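Side-chain contacts in uncharacterized HTH-type transcriptional regulator HI_0893 (Haemophilus influenzae, PDB 3QKX), which is uncharacterised but, as a TetR-family member with a predicted helix-turn-helix motif, probably binds DNA and regulates transcription: residues Tyr94-Gln97 against Thr101-Ser104; Cys125-Phe130 against Leu151-Ala156; Glu11-Ala16 against Leu47-Lys52. All coordinates share one frame; numbering follows the deposited sequence. Where two conformers were deposited one is given.

Interaction 1. Residues Tyr94-Gln97 against Thr101-Ser104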
ATOM      1  N   TYR A  94       4.076  11.294 -11.160  1.00 60.64           N
ATOM      2  CA  TYR A  94       3.530  12.622 -11.388  1.00 64.41           C
ATOM      3  C   TYR A  94       2.018  12.641 -11.339  1.00 65.25           C
ATOM      4  O   TYR A  94       1.454  13.675 -11.043  1.00 68.72           O
ATOM      5  CB  TYR A  94       4.015  13.204 -12.722  1.00 67.14           C
ATOM      6  CG  TYR A  94       5.487  13.525 -12.710  1.00 68.65           C
ATOM      7  CD1 TYR A  94       6.006  14.493 -11.847  1.00 70.89           C
ATOM      8  CD2 TYR A  94       6.364  12.868 -13.566  1.00 68.71           C
ATOM      9  CE1 TYR A  94       7.363  14.783 -11.826  1.00 73.37           C
ATOM     10  CE2 TYR A  94       7.713  13.136 -13.549  1.00 70.97           C
ATOM     11  CZ  TYR A  94       8.215  14.088 -12.680  1.00 73.80           C
ATOM     12  OH  TYR A  94       9.566  14.335 -12.690  1.00 76.63           O
ATOM     13  N   PHE A  95       1.358  11.524 -11.650  1.00 63.39           N
ATOM     14  CA  PHE A  95      -0.102  11.477 -11.578  1.00 64.71           C
ATOM     15  C   PHE A  95      -0.579  11.596 -10.143  1.00 64.65           C
ATOM     16  O   PHE A  95      -1.534  12.354  -9.866  1.00 68.07           O
ATOM     17  CB  PHE A  95      -0.657  10.203 -12.188  1.00 63.13           C
ATOM     18  CG  PHE A  95      -2.129  10.024 -11.976  1.00 66.09           C
ATOM     19  CD1 PHE A  95      -3.038  10.711 -12.752  1.00 71.08           C
ATOM     20  CD2 PHE A  95      -2.612   9.148 -11.008  1.00 67.89           C
ATOM     21  CE1 PHE A  95      -4.394  10.545 -12.570  1.00 73.01           C
ATOM     22  CE2 PHE A  95      -3.979   8.980 -10.828  1.00 68.93           C
ATOM     23  CZ  PHE A  95      -4.859   9.677 -11.610  1.00 71.66           C
ATOM     24  N   LEU A  96       0.070  10.847  -9.242  1.00 61.17           N
ATOM     25  CA  LEU A  96      -0.299  10.843  -7.831  1.00 61.17           C
ATOM     26  C   LEU A  96       0.124  12.110  -7.143  1.00 64.55           C
ATOM     27  O   LEU A  96      -0.603  12.593  -6.285  1.00 66.08           O
ATOM     28  CB  LEU A  96       0.293   9.648  -7.100  1.00 57.70           C
ATOM     29  CG  LEU A  96      -0.287   8.288  -7.517  1.00 54.90           C
ATOM     30  CD1 LEU A  96       0.548   7.139  -6.975  1.00 50.75           C
ATOM     31  CD2 LEU A  96      -1.743   8.147  -7.070  1.00 53.35           C
ATOM     32  N   GLN A  97       1.277  12.668  -7.523  1.00 66.25           N
ATOM     33  CA  GLN A  97       1.662  13.958  -6.979  0.60 69.75           C
ATOM     34  C   GLN A  97       0.686  15.053  -7.455  1.00 73.75           C
ATOM     35  O   GLN A  97       0.243  15.860  -6.637  1.00 76.63           O
ATOM     36  CB  GLN A  97       3.139  14.274  -7.277  0.60 70.33           C
ATOM     37  CG  GLN A  97       4.151  13.298  -6.534  0.60 67.40           C
ATOM     38  CD  GLN A  97       4.162  13.441  -4.991  0.60 67.36           C
ATOM     39  OE1 GLN A  97       4.590  14.463  -4.445  0.60 67.17           O
ATOM     40  NE2 GLN A  97       3.711  12.396  -4.298  0.60 65.05           N
ATOM     41  N   THR A 101      -5.644  13.775  -3.690  1.00 77.66           N
ATOM     42  CA  THR A 101      -6.948  13.234  -3.313  1.00 78.88           C
ATOM     43  C   THR A 101      -7.112  11.779  -3.806  1.00 76.48           C
ATOM     44  O   THR A 101      -7.605  10.921  -3.077  1.00 76.53           O
ATOM     45  CB  THR A 101      -8.091  14.160  -3.837  1.00 83.79           C
ATOM     46  OG1 THR A 101      -9.342  13.772  -3.256  1.00 86.22           O
ATOM     47  CG2 THR A 101      -8.172  14.146  -5.409  1.00 82.70           C
ATOM     48  N   ILE A 102      -6.593  11.482  -4.991  1.00 74.92           N
ATOM     49  CA  ILE A 102      -6.581  10.114  -5.482  1.00 72.87           C
ATOM     50  C   ILE A 102      -5.625   9.275  -4.635  1.00 70.43           C
ATOM     51  O   ILE A 102      -5.932   8.136  -4.275  1.00 70.22           O
ATOM     52  CB  ILE A 102      -6.162  10.042  -6.985  1.00 72.13           C
ATOM     53  CG1 ILE A 102      -7.167  10.778  -7.876  1.00 75.50           C
ATOM     54  CG2 ILE A 102      -6.016   8.604  -7.445  1.00 68.28           C
ATOM     55  CD1 ILE A 102      -8.488  10.099  -7.989  1.00 78.83           C
ATOM     56  N   LEU A 103      -4.473   9.847  -4.306  1.00 69.71           N
ATOM     57  CA  LEU A 103      -3.486   9.167  -3.459  1.00 67.50           C
ATOM     58  C   LEU A 103      -4.074   8.767  -2.082  1.00 68.86           C
ATOM     59  O   LEU A 103      -3.869   7.642  -1.646  1.00 67.80           O
ATOM     60  CB  LEU A 103      -2.217  10.034  -3.307  1.00 66.63           C
ATOM     61  CG  LEU A 103      -1.092   9.510  -2.433  1.00 64.79           C
ATOM     62  CD1 LEU A 103      -0.449   8.295  -3.082  1.00 60.25           C
ATOM     63  CD2 LEU A 103      -0.080  10.630  -2.170  1.00 65.68           C
ATOM     64  N   SER A 104      -4.809   9.667  -1.427  1.00 72.10           N
ATOM     65  CA  SER A 104      -5.469   9.334  -0.155  1.00 74.61           C
ATOM     66  C   SER A 104      -6.423   8.165  -0.294  1.00 75.22           C
ATOM     67  O   SER A 104      -6.458   7.284   0.549  1.00 76.00           O
ATOM     68  CB  SER A 104      -6.273  10.512   0.387  1.00 78.67           C
ATOM     69  OG  SER A 104      -5.464  11.636   0.622  1.00 81.50           O
TER
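Leu96 and Leu103 mark the closest approach of the two backbones, their CA atoms 5.7 Å apart. Both segments are helical: 94-97 lies near the end of helix 81-98, and 101-104 near the start of helix 100-109. Three residues separate them, so the chain bends sharply and the second helix sets off almost at once. Within that bend the ND2 of Asn99 donates to the carbonyl oxygen of Phe95, tying the end of the first helix to the turn; no hydrogen bond joins the segments themselves.

What meets across the bend is purely apolar. Both methyls of Leu96 reach Leu103: CD1 lies 4.2 Å from CD1 of Leu103, and CD2 sits 4.1 Å from CA of Leu103, close against the backbone. The two leucine side chains run at about a right angle to one another. In Leu103, CG stands opposite the backbone N (chi1 179°), which brings CD1 up against both Leu96 methyls, at equal distance from each. Ile102 works on the neighbouring side of the bend with its short branch, CG2, which comes within 4.0 Å of CE2 of Phe95 and within 4.3 Å of CD2 of Leu96. The Phe95 ring reaches that methyl because its CG is also turned opposite the backbone N, at chi1 172°.

Helix 154-165 covers the leucines through Ala160 and Ser161, while Ile102 turns to Asp18 of helix 6-23. The arrangement is a tight turn between two consecutive helices of the all-helical C-terminal domain of a TetR-family protein, its inner angle filled by aliphatic and aromatic side chains.

Interaction 2. Residues Cys125-Phe130 against Leu151-Ala156. With EDO (1,2-ethanediol), chain C.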
ATOM      1  N   CYS A 125      -4.006  -4.557 -20.535  1.00 89.39           N
ATOM      2  CA  CYS A 125      -3.346  -3.611 -19.663  1.00 82.82           C
ATOM      3  C   CYS A 125      -1.926  -3.373 -20.170  1.00 77.78           C
ATOM      4  O   CYS A 125      -1.232  -4.316 -20.510  1.00 76.74           O
ATOM      5  CB  CYS A 125      -3.306  -4.158 -18.235  1.00 80.48           C
ATOM      6  SG  CYS A 125      -2.471  -3.088 -17.062  1.00 76.77           S
ATOM      7  N   ARG A 126      -1.501  -2.114 -20.217  1.00 74.09           N
ATOM      8  CA  ARG A 126      -0.157  -1.760 -20.685  1.00 70.73           C
ATOM      9  C   ARG A 126       0.949  -2.534 -19.940  1.00 66.54           C
ATOM     10  O   ARG A 126       1.909  -2.983 -20.555  1.00 66.08           O
ATOM     11  CB  ARG A 126       0.070  -0.237 -20.561  1.00 69.49           C
ATOM     12  CG  ARG A 126       1.470   0.288 -20.932  1.00 67.26           C
ATOM     13  CD  ARG A 126       1.957  -0.209 -22.288  1.00 70.91           C
ATOM     14  NE  ARG A 126       0.985   0.023 -23.366  1.00 74.63           N
ATOM     15  CZ  ARG A 126       0.991  -0.580 -24.561  1.00 78.93           C
ATOM     16  NH1 ARG A 126       1.904  -1.505 -24.861  1.00 78.74           N
ATOM     17  NH2 ARG A 126       0.048  -0.270 -25.482  1.00 83.14           N
ATOM     18  N   TRP A 127       0.789  -2.718 -18.630  1.00 63.64           N
ATOM     19  CA  TRP A 127       1.764  -3.467 -17.843  1.00 59.96           C
ATOM     20  C   TRP A 127       1.891  -4.887 -18.335  1.00 61.73           C
ATOM     21  O   TRP A 127       3.015  -5.377 -18.539  1.00 60.71           O
ATOM     22  CB  TRP A 127       1.390  -3.508 -16.365  1.00 58.09           C
ATOM     23  CG  TRP A 127       2.362  -4.315 -15.584  1.00 54.18           C
ATOM     24  CD1 TRP A 127       2.129  -5.505 -14.947  1.00 53.92           C
ATOM     25  CD2 TRP A 127       3.752  -4.029 -15.402  1.00 49.59           C
ATOM     26  NE1 TRP A 127       3.296  -5.970 -14.377  1.00 49.42           N
ATOM     27  CE2 TRP A 127       4.297  -5.065 -14.624  1.00 49.45           C
ATOM     28  CE3 TRP A 127       4.581  -2.991 -15.806  1.00 48.82           C
ATOM     29  CZ2 TRP A 127       5.640  -5.099 -14.266  1.00 48.70           C
ATOM     30  CZ3 TRP A 127       5.924  -3.025 -15.437  1.00 47.52           C
ATOM     31  CH2 TRP A 127       6.432  -4.069 -14.686  1.00 47.27           C
ATOM     32  N   ASP A 128       0.746  -5.548 -18.487  1.00 64.65           N
ATOM     33  CA  ASP A 128       0.696  -6.929 -18.942  1.00 67.45           C
ATOM     34  C   ASP A 128       1.352  -7.048 -20.306  1.00 67.88           C
ATOM     35  O   ASP A 128       2.188  -7.942 -20.516  1.00 67.40           O
ATOM     36  CB  ASP A 128      -0.767  -7.458 -19.001  1.00 72.13           C
ATOM     37  CG  ASP A 128      -1.356  -7.816 -17.594  1.00 74.19           C
ATOM     38  OD1 ASP A 128      -0.637  -7.767 -16.569  1.00 74.12           O
ATOM     39  OD2 ASP A 128      -2.554  -8.162 -17.531  1.00 81.11           O
ATOM     40  N   LEU A 129       0.982  -6.138 -21.214  1.00 68.64           N
ATOM     41  CA  LEU A 129       1.506  -6.124 -22.584  1.00 70.11           C
ATOM     42  C   LEU A 129       2.998  -5.891 -22.594  1.00 66.62           C
ATOM     43  O   LEU A 129       3.733  -6.551 -23.337  1.00 68.33           O
ATOM     44  CB  LEU A 129       0.845  -5.029 -23.430  1.00 72.31           C
ATOM     45  CG  LEU A 129      -0.630  -5.161 -23.847  1.00 77.46           C
ATOM     46  CD1 LEU A 129      -1.007  -4.021 -24.808  1.00 79.86           C
ATOM     47  CD2 LEU A 129      -0.933  -6.503 -24.481  1.00 81.41           C
ATOM     48  N   PHE A 130       3.441  -4.940 -21.788  1.00 62.46           N
ATOM     49  CA  PHE A 130       4.848  -4.623 -21.699  1.00 59.54           C
ATOM     50  C   PHE A 130       5.646  -5.834 -21.215  1.00 58.53           C
ATOM     51  O   PHE A 130       6.686  -6.146 -21.775  1.00 58.97           O
ATOM     52  CB  PHE A 130       5.057  -3.442 -20.766  1.00 56.27           C
ATOM     53  CG  PHE A 130       6.487  -3.246 -20.335  1.00 54.97           C
ATOM     54  CD1 PHE A 130       7.369  -2.549 -21.143  1.00 55.58           C
ATOM     55  CD2 PHE A 130       6.947  -3.749 -19.112  1.00 52.36           C
ATOM     56  CE1 PHE A 130       8.689  -2.352 -20.766  1.00 54.76           C
ATOM     57  CE2 PHE A 130       8.278  -3.540 -18.708  1.00 52.60           C
ATOM     58  CZ  PHE A 130       9.153  -2.846 -19.548  1.00 53.16           C
ATOM     59  N   LEU A 151       7.448  -5.949  -7.505  1.00 44.11           N
ATOM     60  CA  LEU A 151       8.899  -5.744  -7.379  1.00 43.12           C
ATOM     61  C   LEU A 151       9.405  -4.455  -8.036  1.00 42.54           C
ATOM     62  O   LEU A 151      10.548  -4.077  -7.799  1.00 42.24           O
ATOM     63  CB  LEU A 151       9.680  -6.924  -7.993  1.00 43.05           C
ATOM     64  CG  LEU A 151       9.649  -8.281  -7.302  1.00 45.98           C
ATOM     65  CD1 LEU A 151      10.433  -9.302  -8.117  1.00 45.22           C
ATOM     66  CD2 LEU A 151      10.199  -8.219  -5.884  1.00 45.61           C
ATOM     67  N   SER A 152       8.596  -3.799  -8.870  1.00 42.59           N
ATOM     68  CA  SER A 152       9.114  -2.726  -9.739  1.00 42.88           C
ATOM     69  C   SER A 152       8.229  -1.442  -9.724  1.00 43.03           C
ATOM     70  O   SER A 152       8.443  -0.540  -8.881  1.00 43.19           O
ATOM     71  CB  SER A 152       9.319  -3.253 -11.149  1.00 42.99           C
ATOM     72  OG  SER A 152       8.103  -3.732 -11.706  1.00 45.79           O
ATOM     73  N   LEU A 153       7.221  -1.371 -10.593  1.00 43.04           N
ATOM     74  CA  LEU A 153       6.396  -0.164 -10.667  1.00 43.58           C
ATOM     75  C   LEU A 153       5.750   0.170  -9.347  1.00 43.02           C
ATOM     76  O   LEU A 153       5.482   1.336  -9.075  1.00 43.64           O
ATOM     77  CB  LEU A 153       5.282  -0.291 -11.697  1.00 44.78           C
ATOM     78  CG  LEU A 153       5.519   0.299 -13.057  1.00 47.25           C
ATOM     79  CD1 LEU A 153       4.187   0.310 -13.830  1.00 48.41           C
ATOM     80  CD2 LEU A 153       6.095   1.679 -12.916  1.00 48.66           C
ATOM     81  N   LYS A 154       5.490  -0.848  -8.532  1.00 42.47           N
ATOM     82  CA  LYS A 154       4.912  -0.636  -7.212  1.00 42.26           C
ATOM     83  C   LYS A 154       5.647   0.419  -6.421  1.00 42.01           C
ATOM     84  O   LYS A 154       5.009   1.107  -5.664  1.00 43.41           O
ATOM     85  CB  LYS A 154       4.866  -1.936  -6.434  1.00 42.27           C
ATOM     86  CG  LYS A 154       4.175  -1.887  -5.082  1.00 42.77           C
ATOM     87  CD  LYS A 154       2.761  -1.377  -5.151  1.00 42.61           C
ATOM     88  CE  LYS A 154       2.028  -1.597  -3.837  1.00 44.97           C
ATOM     89  NZ  LYS A 154       0.647  -1.025  -3.847  1.00 47.63           N
ATOM     90  N   THR A 155       6.973   0.545  -6.600  1.00 41.63           N
ATOM     91  CA  THR A 155       7.774   1.553  -5.885  1.00 42.33           C
ATOM     92  C   THR A 155       7.254   2.984  -6.105  1.00 43.52           C
ATOM     93  O   THR A 155       7.192   3.781  -5.175  1.00 43.51           O
ATOM     94  CB  THR A 155       9.260   1.502  -6.289  1.00 42.85           C
ATOM     95  OG1 THR A 155       9.382   1.531  -7.729  1.00 43.40           O
ATOM     96  CG2 THR A 155       9.948   0.246  -5.716  1.00 40.67           C
ATOM     97  N   ALA A 156       6.813   3.269  -7.325  1.00 44.25           N
ATOM     98  CA  ALA A 156       6.263   4.575  -7.653  1.00 45.98           C
ATOM     99  C   ALA A 156       5.106   4.906  -6.739  1.00 47.86           C
ATOM    100  O   ALA A 156       5.066   6.003  -6.156  1.00 50.17           O
ATOM    101  CB  ALA A 156       5.841   4.619  -9.059  1.00 45.58           C
TER
HETATM  102  C1  EDO C 202      -0.751  -6.327 -12.517  1.00100.20           C
HETATM  103  O1  EDO C 202      -0.861  -5.281 -11.542  1.00 99.21           O
HETATM  104  C2  EDO C 202      -1.899  -7.320 -12.357  1.00100.60           C
HETATM  105  O2  EDO C 202      -1.860  -8.270 -13.432  1.00100.97           O
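Trp127 pushes the six-membered part of its indole at Ser152 and Leu153, the two residues that meet it from 151-156. The far corner of the ring, CH2, lies 3.4 Å from OG of Ser152, whereas CE3, on the side nearer the backbone, is 3.9 Å from CD1 of Leu153. Both approaches are oblique to the ring plane. The indole and the leucine run past each other in opposite directions, and CG of Leu153 lies 4.1 Å from CZ3 of Trp127. The tryptophan extends this far because its CG is anti to the backbone N (chi1 178°).

The polar ends are satisfied elsewhere. NE1 of Trp127 bonds to the carbonyl oxygen of Glu145, which helps fix the rotation of the indole, and OG of Ser152 bonds to the carbonyl oxygen of Leu148; the serine therefore meets the ring without bonding to it. Phe149 makes an edge-to-face pair with the indole. On the pyrrole side, C1 of a 1,2-ethanediol molecule, probably from the crystallisation liquor, is 3.9 Å from CD1 of Trp127, and its O2 makes a weak bond to OD1 of Asp128.

Ser152 departs from helical geometry, and its carbonyl oxygen takes the backbone N of Thr155 at 2.9 Å as the chain resumes helical form. Cys125, the N-cap residue, accepts a weak bond from N of Trp127 at its SG. Beyond the contact, Leu151 and Thr155 pack on the second subunit. The arrangement is thus a buried tryptophan packed on the interruption between helix 145-151 and helix 154-165, within the helical C-terminal domain and beside the dimer contact of this TetR-family protein.

Interaction 3. Residues Glu11-Ala16 against Leu47-Lys52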
ATOM      1  N   GLU A  11     -18.758  12.418 -14.452  1.00 70.05           N
ATOM      2  CA  GLU A  11     -17.405  12.713 -13.957  1.00 70.26           C
ATOM      3  C   GLU A  11     -17.349  13.856 -12.872  1.00 70.10           C
ATOM      4  O   GLU A  11     -16.559  13.893 -12.019  1.00 70.26           O
ATOM      5  CB  GLU A  11     -16.459  13.035 -15.133  1.00 71.27           C
ATOM      6  CG  GLU A  11     -14.965  13.293 -14.739  1.00 73.18           C
ATOM      7  CD  GLU A  11     -14.349  12.172 -13.911  1.00 74.99           C
ATOM      8  OE1 GLU A  11     -14.615  10.982 -14.207  1.00 79.41           O
ATOM      9  OE2 GLU A  11     -13.581  12.480 -12.974  1.00 75.33           O
ATOM     10  N   GLN A  12     -18.331  14.801 -13.110  1.00 69.57           N
ATOM     11  CA  GLN A  12     -18.610  15.823 -12.103  1.00 70.72           C
ATOM     12  C   GLN A  12     -18.920  15.164 -10.759  1.00 69.61           C
ATOM     13  O   GLN A  12     -18.355  15.532  -9.749  1.00 71.72           O
ATOM     14  CB  GLN A  12     -19.780  16.707 -12.565  1.00 71.77           C
ATOM     15  CG  GLN A  12     -19.941  18.022 -11.807  1.00 75.37           C
ATOM     16  CD  GLN A  12     -21.070  18.876 -12.376  1.00 77.01           C
ATOM     17  OE1 GLN A  12     -21.243  18.953 -13.585  1.00 76.68           O
ATOM     18  NE2 GLN A  12     -21.841  19.520 -11.495  1.00 78.25           N
ATOM     19  N   ILE A  13     -19.773  14.149 -10.778  1.00 67.59           N
ATOM     20  CA  ILE A  13     -20.138  13.417  -9.567  1.00 67.99           C
ATOM     21  C   ILE A  13     -18.975  12.547  -9.061  1.00 68.57           C
ATOM     22  O   ILE A  13     -18.721  12.495  -7.851  1.00 70.61           O
ATOM     23  CB  ILE A  13     -21.422  12.569  -9.778  1.00 67.34           C
ATOM     24  CG1 ILE A  13     -22.644  13.494  -9.979  1.00 68.01           C
ATOM     25  CG2 ILE A  13     -21.680  11.659  -8.598  1.00 68.26           C
ATOM     26  CD1 ILE A  13     -23.835  12.844 -10.733  1.00 66.96           C
ATOM     27  N   PHE A  14     -18.251  11.897  -9.972  1.00 67.05           N
ATOM     28  CA  PHE A  14     -17.150  11.027  -9.559  1.00 68.00           C
ATOM     29  C   PHE A  14     -16.025  11.832  -8.894  1.00 69.44           C
ATOM     30  O   PHE A  14     -15.521  11.445  -7.850  1.00 71.13           O
ATOM     31  CB  PHE A  14     -16.589  10.217 -10.742  1.00 66.56           C
ATOM     32  CG  PHE A  14     -17.536   9.168 -11.298  1.00 66.07           C
ATOM     33  CD1 PHE A  14     -18.315   8.364 -10.468  1.00 67.42           C
ATOM     34  CD2 PHE A  14     -17.585   8.945 -12.667  1.00 66.25           C
ATOM     35  CE1 PHE A  14     -19.159   7.409 -11.001  1.00 70.11           C
ATOM     36  CE2 PHE A  14     -18.428   7.978 -13.211  1.00 67.73           C
ATOM     37  CZ  PHE A  14     -19.208   7.205 -12.381  1.00 69.05           C
ATOM     38  N   SER A  15     -15.663  12.954  -9.511  1.00 69.22           N
ATOM     39  CA  SER A  15     -14.735  13.920  -8.933  1.00 71.53           C
ATOM     40  C   SER A  15     -15.113  14.295  -7.499  1.00 73.86           C
ATOM     41  O   SER A  15     -14.264  14.374  -6.631  1.00 76.20           O
ATOM     42  CB  SER A  15     -14.703  15.182  -9.806  1.00 72.23           C
ATOM     43  OG  SER A  15     -14.073  16.270  -9.140  1.00 80.27           O
ATOM     44  N   ALA A  16     -16.398  14.550  -7.282  1.00 73.48           N
ATOM     45  CA  ALA A  16     -16.909  14.882  -5.961  1.00 75.83           C
ATOM     46  C   ALA A  16     -16.874  13.691  -5.023  1.00 76.20           C
ATOM     47  O   ALA A  16     -16.729  13.867  -3.842  1.00 80.76           O
ATOM     48  CB  ALA A  16     -18.367  15.445  -6.075  1.00 75.59           C
ATOM     49  N   LEU A  47     -31.317   9.862 -10.290  1.00 79.26           N
ATOM     50  CA  LEU A  47     -31.605   9.397 -11.639  1.00 80.09           C
ATOM     51  C   LEU A  47     -30.412   8.686 -12.252  1.00 79.94           C
ATOM     52  O   LEU A  47     -30.578   7.632 -12.837  1.00 82.66           O
ATOM     53  CB  LEU A  47     -32.017  10.556 -12.535  1.00 78.97           C
ATOM     54  CG  LEU A  47     -32.641  10.180 -13.880  1.00 81.63           C
ATOM     55  CD1 LEU A  47     -33.851   9.262 -13.728  1.00 84.72           C
ATOM     56  CD2 LEU A  47     -33.033  11.442 -14.593  1.00 83.89           C
ATOM     57  N   TYR A  48     -29.216   9.267 -12.095  1.00 77.68           N
ATOM     58  CA  TYR A  48     -27.948   8.691 -12.625  1.00 77.34           C
ATOM     59  C   TYR A  48     -27.550   7.357 -12.035  1.00 79.78           C
ATOM     60  O   TYR A  48     -27.087   6.489 -12.761  1.00 81.62           O
ATOM     61  CB  TYR A  48     -26.768   9.682 -12.474  1.00 74.39           C
ATOM     62  CG  TYR A  48     -26.652  10.545 -13.683  1.00 74.38           C
ATOM     63  CD1 TYR A  48     -27.678  11.419 -14.017  1.00 75.64           C
ATOM     64  CD2 TYR A  48     -25.595  10.412 -14.561  1.00 74.72           C
ATOM     65  CE1 TYR A  48     -27.635  12.168 -15.164  1.00 77.75           C
ATOM     66  CE2 TYR A  48     -25.537  11.173 -15.720  1.00 76.21           C
ATOM     67  CZ  TYR A  48     -26.568  12.044 -16.018  1.00 77.45           C
ATOM     68  OH  TYR A  48     -26.548  12.815 -17.153  1.00 77.51           O
ATOM     69  N   PHE A  49     -27.707   7.209 -10.721  1.00 81.14           N
ATOM     70  CA  PHE A  49     -27.323   5.978 -10.015  1.00 84.47           C
ATOM     71  C   PHE A  49     -28.463   5.504  -9.125  1.00 88.87           C
ATOM     72  O   PHE A  49     -29.050   6.302  -8.396  1.00 88.37           O
ATOM     73  CB  PHE A  49     -26.086   6.225  -9.180  1.00 82.93           C
ATOM     74  CG  PHE A  49     -24.985   6.928  -9.924  1.00 78.58           C
ATOM     75  CD1 PHE A  49     -24.146   6.227 -10.779  1.00 78.77           C
ATOM     76  CD2 PHE A  49     -24.796   8.291  -9.780  1.00 74.56           C
ATOM     77  CE1 PHE A  49     -23.137   6.875 -11.458  1.00 74.76           C
ATOM     78  CE2 PHE A  49     -23.792   8.942 -10.467  1.00 71.07           C
ATOM     79  CZ  PHE A  49     -22.966   8.236 -11.303  1.00 71.31           C
ATOM     80  N   LYS A  50     -28.772   4.204  -9.197  1.00 94.19           N
ATOM     81  CA  LYS A  50     -29.929   3.613  -8.489  1.00 99.33           C
ATOM     82  C   LYS A  50     -29.852   3.850  -6.975  1.00100.47           C
ATOM     83  O   LYS A  50     -30.842   4.216  -6.344  1.00101.63           O
ATOM     84  CB  LYS A  50     -30.016   2.097  -8.765  1.00105.75           C
ATOM     85  CG  LYS A  50     -30.314   1.720 -10.213  1.00106.84           C
ATOM     86  N   ASN A  51     -28.664   3.620  -6.418  1.00100.45           N
ATOM     87  CA  ASN A  51     -28.366   3.919  -5.016  1.00101.99           C
ATOM     88  C   ASN A  51     -26.849   4.039  -4.834  1.00 99.98           C
ATOM     89  O   ASN A  51     -26.110   3.930  -5.808  1.00 97.49           O
ATOM     90  CB  ASN A  51     -28.974   2.845  -4.092  1.00109.44           C
ATOM     91  CG  ASN A  51     -28.556   1.422  -4.466  1.00114.09           C
ATOM     92  OD1 ASN A  51     -27.509   1.194  -5.077  1.00111.66           O
ATOM     93  ND2 ASN A  51     -29.381   0.458  -4.082  1.00120.91           N
ATOM     94  N   LYS A  52     -26.397   4.272  -3.602  1.00101.93           N
ATOM     95  CA  LYS A  52     -24.957   4.356  -3.276  1.00101.22           C
ATOM     96  C   LYS A  52     -24.108   3.178  -3.807  1.00102.94           C
ATOM     97  O   LYS A  52     -22.962   3.381  -4.186  1.00 99.65           O
ATOM     98  CB  LYS A  52     -24.768   4.465  -1.753  1.00106.03           C
ATOM     99  CG  LYS A  52     -23.379   4.917  -1.296  1.00105.55           C
ATOM    100  CD  LYS A  52     -23.329   5.103   0.231  1.00111.73           C
TER
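Ile13 and Phe14 meet Phe49 without any polar bond between them; within 11-16, N of Ser15 donates to the carbonyl oxygen of Glu11 at 2.8 Å. It is an ordinary helical bond of helix 6-23, and it helps hold the turn from which the two apolar residues project. The Glu11 side chain, for its part, forms a salt bridge through OE2 with NH2 of Arg62.

Phe49 is the centre of the contact. Helix 42-48 ends just before it, at Tyr48, and the outer end of the Phe49 ring reaches both residues of helix 6-23. Ile13 takes one corner with two branches: CD1 and CG2 both come to 3.9 Å from CE2 of Phe49. CD1 lies at the edge of the ring, close to its plane, as the two side chains slide past each other in opposite senses.

Phe14 meets the other part of the same ring end. Its CE1 is 3.9 Å from CZ of Phe49, and its CZ is 4.0 Å from CE1 of Phe49. The two rings form an oblique pair, their planes inclined at 51° and their centroids 5.8 Å apart. Phe14 CG sits beside the backbone N, opposite the carbonyl carbon (chi1 -68°), and from there the ring leans over toward Phe49.

Segment 47-52 runs from the end of the predicted helix-turn-helix motif into helix 52-72, which Asn51 introduces as N-cap, its OD1 accepting from N of Glu54. Around the three apolar side chains, helix 31-38 approaches through Ala38 on Ile13 and Met31 on Phe49, while helix 52-72 brings Gln58 to both phenylalanines and Phe59 to Phe14; helix 6-23 thus lies against helices 31-38 and 52-72 in the probable DNA-binding domain.

The three contacts follow one another along the chain in the order 3, 1, 2. Interactions 1 and 2 both belong to the C-terminal domain, their centres about 17 Å and their nearest atoms about 5 Å apart; helix 154-165 covers the leucines of interaction 1 and follows closely on Ser152 of interaction 2. Interaction 3 lies in the probable DNA-binding region, with its centre about 21 Å from that of interaction 1 and about 30 Å from that of interaction 2, on the other side of the chain's centre from the latter. Helix 6-23 connects interactions 3 and 1, since Asp18 touches Ile102. Helix 52-72 spans the longer gap, meeting Phe14 in interaction 3 and, through Leu71, Leu153 in interaction 2.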